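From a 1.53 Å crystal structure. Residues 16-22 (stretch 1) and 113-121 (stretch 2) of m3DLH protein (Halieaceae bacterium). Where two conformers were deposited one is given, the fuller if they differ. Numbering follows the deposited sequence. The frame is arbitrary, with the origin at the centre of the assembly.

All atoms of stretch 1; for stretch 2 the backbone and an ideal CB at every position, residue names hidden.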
# COMPACT_ATOMS: atom_id res chain seq x y z
N HIS A 16 11.01 -10.85 12.12
CA HIS A 16 11.25 -9.76 11.21
C HIS A 16 12.75 -9.59 11.01
O HIS A 16 13.56 -9.94 11.88
CB HIS A 16 10.61 -8.44 11.68
CG HIS A 16 11.10 -7.99 13.03
ND1 HIS A 16 11.88 -6.86 13.19
CD2 HIS A 16 10.92 -8.51 14.26
CE1 HIS A 16 12.16 -6.72 14.48
NE2 HIS A 16 11.59 -7.70 15.15
N ARG A 17 13.10 -9.01 9.86
CA ARG A 17 14.49 -8.69 9.59
C ARG A 17 14.55 -7.43 8.75
O ARG A 17 13.67 -7.16 7.92
CB ARG A 17 15.24 -9.84 8.92
CG ARG A 17 14.89 -10.13 7.47
CD ARG A 17 15.69 -11.34 6.98
NE ARG A 17 15.41 -11.72 5.59
CZ ARG A 17 14.63 -12.74 5.25
NH1 ARG A 17 14.05 -13.49 6.19
NH2 ARG A 17 14.44 -13.02 3.97
N GLU A 18 15.57 -6.62 9.01
CA GLU A 18 15.83 -5.45 8.19
C GLU A 18 16.25 -5.88 6.80
O GLU A 18 17.00 -6.84 6.63
CB GLU A 18 16.92 -4.61 8.85
CG GLU A 18 17.17 -3.28 8.22
CD GLU A 18 18.04 -2.41 9.10
OE1 GLU A 18 19.27 -2.43 8.91
OE2 GLU A 18 17.49 -1.72 9.98
N ILE A 19 15.75 -5.17 5.79
CA ILE A 19 16.11 -5.43 4.39
C ILE A 19 16.62 -4.12 3.81
O ILE A 19 15.89 -3.13 3.77
CB ILE A 19 14.93 -5.93 3.56
CG1 ILE A 19 14.18 -7.08 4.25
CG2 ILE A 19 15.43 -6.37 2.21
CD1 ILE A 19 14.73 -8.42 3.89
N ARG A 20 17.84 -4.12 3.30
CA ARG A 20 18.40 -2.94 2.63
C ARG A 20 18.31 -3.16 1.13
O ARG A 20 18.65 -4.23 0.63
CB ARG A 20 19.84 -2.70 3.09
CG ARG A 20 19.86 -2.42 4.57
CD ARG A 20 21.17 -1.89 5.10
NE ARG A 20 20.96 -1.48 6.48
CZ ARG A 20 20.86 -0.22 6.89
NH1 ARG A 20 21.00 0.80 6.05
NH2 ARG A 20 20.64 0.02 8.19
N TYR A 21 17.81 -2.16 0.41
CA TYR A 21 17.62 -2.33 -1.02
C TYR A 21 17.74 -0.96 -1.68
O TYR A 21 17.84 0.07 -1.02
CB TYR A 21 16.27 -2.98 -1.33
CG TYR A 21 15.03 -2.20 -0.87
CD1 TYR A 21 14.58 -2.25 0.46
CD2 TYR A 21 14.31 -1.43 -1.76
CE1 TYR A 21 13.45 -1.56 0.87
CE2 TYR A 21 13.18 -0.73 -1.36
CZ TYR A 21 12.76 -0.79 -0.04
OH TYR A 21 11.62 -0.10 0.36
N THR A 22 17.72 -0.95 -3.02
CA THR A 22 17.94 0.30 -3.72
C THR A 22 17.19 0.30 -5.04
O THR A 22 16.90 -0.75 -5.60
CB THR A 22 19.45 0.55 -3.94
OG1 THR A 22 19.68 1.84 -4.54
CG2 THR A 22 20.08 -0.52 -4.82
N UNK A 113 10.61 -5.73 -6.04
CA UNK A 113 11.72 -6.60 -6.45
C UNK A 113 12.43 -7.18 -5.24
O UNK A 113 12.80 -8.37 -5.22
CB UNK A 113 12.72 -5.83 -7.32
N UNK A 114 12.61 -6.36 -4.21
CA UNK A 114 13.27 -6.84 -3.00
C UNK A 114 12.42 -7.91 -2.30
O UNK A 114 12.96 -8.91 -1.80
CB UNK A 114 13.54 -5.67 -2.05
N UNK A 115 11.11 -7.71 -2.26
CA UNK A 115 10.25 -8.75 -1.70
C UNK A 115 10.42 -10.06 -2.46
O UNK A 115 10.58 -11.13 -1.87
CB UNK A 115 8.79 -8.31 -1.73
N UNK A 116 10.34 -10.00 -3.79
CA UNK A 116 10.44 -11.20 -4.61
C UNK A 116 11.80 -11.89 -4.44
O UNK A 116 11.90 -13.11 -4.58
CB UNK A 116 10.21 -10.85 -6.08
N UNK A 117 12.84 -11.13 -4.13
CA UNK A 117 14.17 -11.70 -3.97
C UNK A 117 14.32 -12.49 -2.68
O UNK A 117 15.33 -13.18 -2.53
CB UNK A 117 15.22 -10.59 -4.02
N UNK A 118 13.34 -12.44 -1.76
CA UNK A 118 13.48 -13.15 -0.50
C UNK A 118 13.12 -14.63 -0.66
O UNK A 118 12.16 -14.96 -1.38
CB UNK A 118 12.60 -12.50 0.57
N UNK A 119 13.86 -15.53 -0.00
CA UNK A 119 13.61 -16.97 -0.19
C UNK A 119 12.25 -17.43 0.29
O UNK A 119 11.76 -18.47 -0.19
CB UNK A 119 14.69 -17.78 0.54
N UNK A 120 11.60 -16.68 1.19
CA UNK A 120 10.27 -17.03 1.68
C UNK A 120 9.17 -16.86 0.64
O UNK A 120 8.08 -17.41 0.83
CB UNK A 120 9.94 -16.18 2.91
N UNK A 121 9.41 -16.11 -0.43
CA UNK A 121 8.30 -15.54 -1.20
C UNK A 121 8.05 -16.32 -2.48
O UNK A 121 8.97 -16.59 -3.25
CB UNK A 121 8.58 -14.07 -1.53

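Stretch 1 is a strand that turns alternate side chains, Arg17, Ile19 and Tyr21, toward stretch 2, offering a guanidinium at one end, an aliphatic patch in the middle and an aromatic residue at the other end. Stretch 2 comes in as the last part of a helix and then leaves it.

Position 113 has helical backbone angles and a CB directed sideways, with nothing of the strand within 5.5 Å. The contact asks little here, and a polar residue is as good as any. It is Asp113, whose backbone O accepts a hydrogen bond from the N of position 117, 3.0 Å away.

Position 114 is where the two backbones come nearest, its CA 6.6 Å from the CA of Tyr21. The ideal CB points at the strand, 3.9 Å from Tyr21 CB and 4.7 Å from Ile19 CG2. So close an approach favours a small side chain: Ala, Ser, Thr or Val would all be reasonable. The residue is Thr114, with chi1 in m. Its methyl CG2 lies 3.3 Å from Ile19 CG2, a tight aliphatic contact, while OG1 sits 3.0 Å from Tyr21 CB and finds its hydrogen bond elsewhere in the structure.

At 115 the CB points away from the strand, and at 116 it is out of reach; stretch 1 selects nothing at either place. They hold Leu115 and Val116.

Position 117, with phi/psi of -74/-9, also lies beyond the strand's reach, so the contact leaves the choice open. Ala117 is found.

At 118 psi swings to 141°, so the chain has left helical geometry, and the CB again points toward stretch 1, 3.9 Å from Arg17 NH2. A cation so near calls for an acceptor: Asp, Glu, Asn or Gln could serve. Gln118 supplies OE1, which accepts a hydrogen bond from Arg17 NH2 at 2.8 Å and also lies 3.7 Å from Ile19 CD1. The amide's other end is used as well, since NE2 donates to Thr114 O at 2.9 Å, tying the side chain back to the helix. A water accepts from Arg17 NE at 2.9 Å and makes a weak bond to Gln118 OE1 at 3.3 Å.

Position 119, phi -65°, is the second residue of a type I turn running from 118 to 121. Its CB points sideways, and proline is a classic choice for such a phi. Pro119 adds one light touch, CD 3.9 Å from Arg17 NH2.

Position 120 has no strand atom within 5.5 Å of its ideal CB, yet that CB points toward stretch 1, where the guanidinium waits at a distance. A long acid suits best. Glu120 reaches it with both oxygens: OE1 takes Arg17 NH2 and OE2 takes Arg17 NH1, each at 2.9 Å, a two-pronged salt bridge near the guanidinium plane.

Position 121 is out of reach, with extended angles that suit a beta-branched residue; Val121 closes the turn, its N bonding Gln118 O at 3.1 Å.

Stretch 2, residues 113-121: DTLVAQPEV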
# COMPACT_ATOMS: atom_id res chain seq x y z
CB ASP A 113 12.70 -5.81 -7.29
CG ASP A 113 12.19 -5.53 -8.68
OD1 ASP A 113 11.16 -6.09 -9.11
OD2 ASP A 113 12.86 -4.69 -9.35
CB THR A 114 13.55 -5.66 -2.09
OG1 THR A 114 14.29 -4.70 -2.86
CG2 THR A 114 14.40 -6.11 -0.96
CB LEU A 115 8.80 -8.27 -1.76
CG LEU A 115 7.76 -9.31 -1.38
CD1 LEU A 115 7.86 -9.54 0.11
CD2 LEU A 115 6.38 -8.76 -1.81
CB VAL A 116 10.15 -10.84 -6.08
CG1 VAL A 116 10.45 -12.01 -7.00
CG2 VAL A 116 8.69 -10.39 -6.22
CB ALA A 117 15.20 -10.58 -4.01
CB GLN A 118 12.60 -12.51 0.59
CG GLN A 118 12.90 -11.01 0.79
CD GLN A 118 14.39 -10.74 0.94
OE1 GLN A 118 15.08 -11.39 1.73
NE2 GLN A 118 14.91 -9.80 0.14
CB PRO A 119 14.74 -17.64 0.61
CG PRO A 119 15.28 -16.58 1.53
CD PRO A 119 15.05 -15.27 0.82
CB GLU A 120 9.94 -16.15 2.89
CG GLU A 120 10.79 -16.42 4.13
CD GLU A 120 12.14 -15.73 4.12
OE1 GLU A 120 12.45 -15.00 3.15
OE2 GLU A 120 12.91 -15.96 5.09
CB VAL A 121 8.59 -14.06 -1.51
CG1 VAL A 121 7.59 -13.52 -2.52
CG2 VAL A 121 8.57 -13.23 -0.25
O HOH W 1 17.51 -10.65 3.91
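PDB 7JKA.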